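Local coordinates for protein titin (Homo sapiens, PDB 5JDJ) that serves as a giant structural protein of muscle, probably giving the sarcomere's I-band elastic strength through chains of immunoglobulin-like domains such as this one, at residues 72-77 and 85-90; 7-12 and 26-31. All coordinates share one frame; numbering follows the deposited sequence.

Contact 1 of 2, residues 72-77 and 85-90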
loop_
_atom_site.group_PDB
_atom_site.type_symbol
_atom_site.label_atom_id
_atom_site.label_comp_id
_atom_site.label_asym_id
_atom_site.label_seq_id
_atom_site.Cartn_x
_atom_site.Cartn_y
_atom_site.Cartn_z
ATOM N N SER A 72 -13.313 16.361 3.665
ATOM C CA SER A 72 -13.379 17.200 2.475
ATOM C C SER A 72 -12.140 18.076 2.399
ATOM O O SER A 72 -11.881 18.887 3.296
ATOM C CB SER A 72 -14.650 18.056 2.481
ATOM O OG SER A 72 -15.803 17.275 2.209
ATOM N N ALA A 73 -11.367 17.898 1.330
ATOM C CA ALA A 73 -10.110 18.616 1.156
ATOM C C ALA A 73 -9.556 18.378 -0.231
ATOM O O ALA A 73 -10.117 17.613 -1.010
ATOM C CB ALA A 73 -9.091 18.178 2.194
ATOM N N GLU A 74 -8.440 19.029 -0.529
ATOM C CA GLU A 74 -7.690 18.681 -1.722
ATOM C C GLU A 74 -6.630 17.666 -1.352
ATOM O O GLU A 74 -5.824 17.893 -0.446
ATOM C CB GLU A 74 -7.048 19.913 -2.352
ATOM C CG GLU A 74 -6.504 19.636 -3.741
ATOM C CD GLU A 74 -5.907 20.868 -4.383
ATOM O OE1 GLU A 74 -5.173 21.600 -3.687
ATOM O OE2 GLU A 74 -6.176 21.104 -5.582
ATOM N N TYR A 75 -6.645 16.536 -2.042
ATOM C CA TYR A 75 -5.655 15.504 -1.804
ATOM C C TYR A 75 -4.645 15.517 -2.922
ATOM O O TYR A 75 -4.965 15.856 -4.063
ATOM C CB TYR A 75 -6.318 14.132 -1.670
ATOM C CG TYR A 75 -7.091 14.032 -0.386
ATOM C CD1 TYR A 75 -6.496 13.536 0.760
ATOM C CD2 TYR A 75 -8.399 14.495 -0.302
ATOM C CE1 TYR A 75 -7.189 13.469 1.946
ATOM C CE2 TYR A 75 -9.106 14.427 0.880
ATOM C CZ TYR A 75 -8.494 13.916 2.000
ATOM O OH TYR A 75 -9.188 13.846 3.185
ATOM N N THR A 76 -3.414 15.166 -2.589
ATOM C CA THR A 76 -2.331 15.240 -3.549
ATOM C C THR A 76 -1.504 13.974 -3.501
ATOM O O THR A 76 -1.135 13.509 -2.418
ATOM C CB THR A 76 -1.423 16.460 -3.276
ATOM O OG1 THR A 76 -2.205 17.662 -3.286
ATOM C CG2 THR A 76 -0.320 16.560 -4.317
ATOM N N PHE A 77 -1.232 13.398 -4.668
ATOM C CA PHE A 77 -0.238 12.352 -4.757
ATOM C C PHE A 77 1.072 12.988 -5.170
ATOM O O PHE A 77 1.123 13.786 -6.118
ATOM C CB PHE A 77 -0.636 11.248 -5.747
ATOM C CG PHE A 77 0.396 10.163 -5.872
ATOM C CD1 PHE A 77 0.489 9.156 -4.914
ATOM C CD2 PHE A 77 1.316 10.172 -6.913
ATOM C CE1 PHE A 77 1.444 8.170 -5.010
ATOM C CE2 PHE A 77 2.286 9.173 -7.013
ATOM C CZ PHE A 77 2.345 8.167 -6.052
ATOM N N SER A 85 -3.203 16.782 -7.954
ATOM C CA SER A 85 -4.190 17.073 -6.914
ATOM C C SER A 85 -5.614 16.930 -7.420
ATOM O O SER A 85 -5.900 17.168 -8.591
ATOM C CB SER A 85 -3.987 18.476 -6.353
ATOM O OG SER A 85 -2.690 18.605 -5.806
ATOM N N ALA A 86 -6.499 16.521 -6.520
ATOM C CA ALA A 86 -7.908 16.372 -6.838
ATOM C C ALA A 86 -8.655 16.575 -5.546
ATOM O O ALA A 86 -8.060 16.515 -4.470
ATOM C CB ALA A 86 -8.204 15.012 -7.445
ATOM N N THR A 87 -9.950 16.829 -5.651
ATOM C CA THR A 87 -10.716 17.265 -4.500
ATOM C C THR A 87 -11.695 16.195 -4.079
ATOM O O THR A 87 -12.334 15.565 -4.920
ATOM C CB THR A 87 -11.471 18.573 -4.807
ATOM O OG1 THR A 87 -10.530 19.651 -4.851
ATOM C CG2 THR A 87 -12.494 18.871 -3.738
ATOM N N LEU A 88 -11.789 15.976 -2.773
ATOM C CA LEU A 88 -12.860 15.165 -2.219
ATOM C C LEU A 88 -13.893 16.086 -1.601
ATOM O O LEU A 88 -13.569 16.906 -0.752
ATOM C CB LEU A 88 -12.346 14.180 -1.166
ATOM C CG LEU A 88 -13.446 13.544 -0.296
ATOM C CD1 LEU A 88 -14.420 12.694 -1.102
ATOM C CD2 LEU A 88 -12.854 12.741 0.855
ATOM N N THR A 89 -15.134 15.946 -2.046
ATOM C CA THR A 89 -16.240 16.699 -1.483
ATOM C C THR A 89 -17.174 15.719 -0.797
ATOM O O THR A 89 -17.837 14.924 -1.464
ATOM C CB THR A 89 -17.008 17.484 -2.562
ATOM O OG1 THR A 89 -16.150 18.478 -3.132
ATOM C CG2 THR A 89 -18.226 18.169 -1.956
ATOM N N VAL A 90 -17.212 15.759 0.532
ATOM C CA VAL A 90 -18.102 14.881 1.286
ATOM C C VAL A 90 -19.474 15.528 1.457
ATOM O O VAL A 90 -19.612 16.537 2.147
ATOM C CB VAL A 90 -17.520 14.531 2.662
ATOM C CG1 VAL A 90 -18.507 13.682 3.460
ATOM C CG2 VAL A 90 -16.195 13.796 2.497
#

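Contact 2 of 2, residues 7-12 and 26-31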
loop_
_atom_site.group_PDB
_atom_site.type_symbol
_atom_site.label_atom_id
_atom_site.label_comp_id
_atom_site.label_asym_id
_atom_site.label_seq_id
_atom_site.Cartn_x
_atom_site.Cartn_y
_atom_site.Cartn_z
ATOM N N HIS A 7 7.889 9.894 -13.150
ATOM C CA HIS A 7 6.844 10.896 -13.342
ATOM C C HIS A 7 5.453 10.284 -13.283
ATOM O O HIS A 7 5.284 9.067 -13.409
ATOM C CB HIS A 7 7.039 11.640 -14.675
ATOM C CG HIS A 7 7.010 10.755 -15.880
ATOM N ND1 HIS A 7 8.098 10.014 -16.286
ATOM C CD2 HIS A 7 6.025 10.492 -16.771
ATOM C CE1 HIS A 7 7.785 9.329 -17.371
ATOM N NE2 HIS A 7 6.529 9.598 -17.685
ATOM N N ILE A 8 4.463 11.142 -13.065
ATOM C CA ILE A 8 3.085 10.696 -13.016
ATOM C C ILE A 8 2.607 10.451 -14.447
ATOM O O ILE A 8 2.828 11.279 -15.346
ATOM C CB ILE A 8 2.191 11.713 -12.279
ATOM C CG1 ILE A 8 2.579 11.743 -10.791
ATOM C CG2 ILE A 8 0.710 11.356 -12.432
ATOM C CD1 ILE A 8 1.955 12.889 -9.988
ATOM N N THR A 9 1.974 9.302 -14.665
ATOM C CA THR A 9 1.505 8.943 -16.004
ATOM C C THR A 9 -0.022 8.949 -16.154
ATOM O O THR A 9 -0.537 8.897 -17.270
ATOM C CB THR A 9 2.024 7.567 -16.420
ATOM O OG1 THR A 9 1.642 6.584 -15.444
ATOM C CG2 THR A 9 3.550 7.601 -16.560
ATOM N N LYS A 10 -0.745 9.017 -15.043
ATOM C CA LYS A 10 -2.208 9.055 -15.110
ATOM C C LYS A 10 -2.734 9.741 -13.858
ATOM O O LYS A 10 -2.370 9.377 -12.752
ATOM C CB LYS A 10 -2.796 7.640 -15.251
ATOM C CG LYS A 10 -4.304 7.615 -15.543
ATOM C CD LYS A 10 -4.806 6.181 -15.816
ATOM C CE LYS A 10 -6.272 6.163 -16.264
ATOM N NZ LYS A 10 -7.185 6.809 -15.264
ATOM N N THR A 11 -3.569 10.760 -14.025
ATOM C CA THR A 11 -4.010 11.544 -12.884
ATOM C C THR A 11 -5.117 10.819 -12.114
ATOM O O THR A 11 -5.657 9.809 -12.577
ATOM C CB THR A 11 -4.511 12.935 -13.333
ATOM O OG1 THR A 11 -4.687 13.787 -12.205
ATOM C CG2 THR A 11 -5.817 12.794 -14.091
ATOM N N MET A 12 -5.420 11.325 -10.927
ATOM C CA MET A 12 -6.613 10.915 -10.200
ATOM C C MET A 12 -7.733 11.913 -10.453
ATOM O O MET A 12 -7.507 12.975 -11.037
ATOM C CB MET A 12 -6.332 10.794 -8.698
ATOM C CG MET A 12 -5.966 12.091 -8.030
ATOM S SD MET A 12 -4.865 11.786 -6.631
ATOM C CE MET A 12 -4.739 13.397 -5.895
ATOM N N GLU A 26 -7.021 7.227 -7.410
ATOM C CA GLU A 26 -6.044 6.354 -8.049
ATOM C C GLU A 26 -5.253 7.117 -9.088
ATOM O O GLU A 26 -5.827 7.806 -9.929
ATOM C CB GLU A 26 -6.707 5.153 -8.740
ATOM C CG GLU A 26 -7.532 4.269 -7.839
ATOM C CD GLU A 26 -8.967 4.751 -7.695
ATOM O OE1 GLU A 26 -9.535 5.246 -8.692
ATOM O OE2 GLU A 26 -9.526 4.637 -6.581
ATOM N N CYS A 27 -3.938 6.984 -9.032
ATOM C CA CYS A 27 -3.132 7.489 -10.126
ATOM C C CYS A 27 -2.154 6.419 -10.581
ATOM O O CYS A 27 -2.116 5.312 -10.027
ATOM C CB CYS A 27 -2.405 8.754 -9.706
ATOM S SG CYS A 27 -1.373 8.503 -8.282
ATOM N N GLU A 28 -1.411 6.721 -11.633
ATOM C CA GLU A 28 -0.401 5.796 -12.103
ATOM C C GLU A 28 0.914 6.534 -12.291
ATOM O O GLU A 28 0.932 7.735 -12.606
ATOM C CB GLU A 28 -0.831 5.117 -13.393
ATOM C CG GLU A 28 -2.122 4.342 -13.254
ATOM C CD GLU A 28 -2.477 3.574 -14.508
ATOM O OE1 GLU A 28 -1.629 3.517 -15.430
ATOM O OE2 GLU A 28 -3.604 3.029 -14.563
ATOM N N VAL A 29 2.006 5.826 -12.063
ATOM C CA VAL A 29 3.326 6.405 -12.247
ATOM C C VAL A 29 4.068 5.617 -13.301
ATOM O O VAL A 29 3.631 4.555 -13.745
ATOM C CB VAL A 29 4.161 6.420 -10.950
ATOM C CG1 VAL A 29 3.540 7.361 -9.913
ATOM C CG2 VAL A 29 4.323 4.998 -10.418
ATOM N N SER A 30 5.231 6.128 -13.662
ATOM C CA SER A 30 5.959 5.629 -14.812
ATOM C C SER A 30 6.725 4.346 -14.527
ATOM O O SER A 30 7.041 3.596 -15.445
ATOM C CB SER A 30 6.936 6.698 -15.275
ATOM O OG SER A 30 7.727 7.125 -14.175
ATOM N N HIS A 31 7.050 4.115 -13.258
ATOM C CA HIS A 31 7.910 2.999 -12.893
ATOM C C HIS A 31 7.338 2.134 -11.794
ATOM O O HIS A 31 6.520 2.579 -11.008
ATOM C CB HIS A 31 9.271 3.524 -12.452
ATOM C CG HIS A 31 10.017 4.213 -13.541
ATOM N ND1 HIS A 31 9.718 5.492 -13.957
ATOM C CD2 HIS A 31 11.015 3.777 -14.344
ATOM C CE1 HIS A 31 10.524 5.827 -14.951
ATOM N NE2 HIS A 31 11.317 4.802 -15.209
HETATM O O HOH W 1 0.211 4.736 -16.818
HETATM O O HOH W 2 -6.520 6.784 -12.423
#

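Contact 1 of 2, residues 72-77 and 85-90
The hairpin of strands 73-79 and 82-90, the F-G hairpin of the immunoglobulin fold, is held here by alternating backbone bonds, by a serine hydroxyl at its open end and by a serine-threonine pair part-way toward the turn. Ala73 pairs with Leu88 and Tyr75 with Ala86 as antiparallel hydrogen-bonded pairs; the shortest of their links runs from Tyr75 N to Ala86 O, 2.8 Å. The Ala73 N to Leu88 O bond is longer, 3.2 Å, and bent to 137° at the hydrogen. Just before it, Ser72 takes over with its side chain: OG, turned beside its own backbone N (chi1 -73°), accepts from Val90 N at 2.7 Å and continues the ladder where strand 73-79 has not yet begun.

The side chains of Ala73, Tyr75, Ala86 and Leu88 share the face turned to the other sheet of this I-set beta sandwich. Tyr75 and Leu88 lie side by side and point the same way, ring atom CE2 resting 3.8 Å from Leu88 CB. Phe25, Leu62 and Ile64 of that sheet meet the tyrosine from across the core, and its hydroxyl is hydrogen-bonded to the carbonyl of Asp71, the tyrosine corner familiar from Greek-key proteins.

Glu74, Thr76, Ser85 and Thr87 occupy the reverse face. Thr76 OG1 and Ser85 OG join in a hydrogen bond of 2.7 Å, either able to donate. Glu74, its CG anti to the backbone N (chi1 -168°), stretches diagonally over the neighbouring strand until OE2 comes within 3.5 Å of Ser85 CB.

Contact 2 of 2, residues 7-12 and 26-31
A classic beta bulge joins the short edge strand 8-10 to strand 23-29, the A-B pairing of the immunoglobulin sandwich. Thr9 and Lys10 both face Glu28, whose carbonyl oxygen accepts two backbone N-H groups from one face of its plane: Thr9 N at 2.8 Å and, less straight, Lys10 N at 3.2 Å. Glu28 N answers to Lys10 O, so the residue is gripped by three backbone bonds. The side chains of the bulge residues Lys10 and Glu28 cross obliquely, the lysine's CD lying 3.6 Å from Glu28 OE2. The charged ends do not meet; NZ instead donates to a water that in turn donates to Glu26 O. A second water is held between Thr9 OG1 and Glu28 OE1.

At the start of the strand, Ser30 takes the place of a regular backbone partner. Its OG, set between its own N and carbonyl carbon (chi1 52°), accepts from His7 N at 3.0 Å and also shares a hydrogen bond with His31 ND1. The return link, Ser30 N to His7 O, is weak. His7 has chi1 near 60°, which folds its imidazole back over the serine, while ND1 is hydrogen-bonded to Thr5 O. Ser30 CB thus sits under one ring face in a CH-pi contact, 3.7 Å from the centroid and 20° off the normal.

In the fold
Contact 2 closes before contact 1 opens along the chain, and the two lie in different sheets of the same immunoglobulin sandwich, their centres 16 Å apart. Residues 7-12 and 26-31 form one edge of the four-stranded sheet; residues 72-77 and 85-90 form a hairpin within the opposing sheet. They meet through the core: Phe77 packs against strand 23-29, its CE2 3.6 Å from Val29 CG1. Met12, where the chain leaves the first sheet, runs its CE to Tyr75 O and Ala86 N, before strand 15-17 joins strand 82-90 in parallel. The N-terminal region therefore contributes to both sheets, as expected of an I-set domain in titin's tandem.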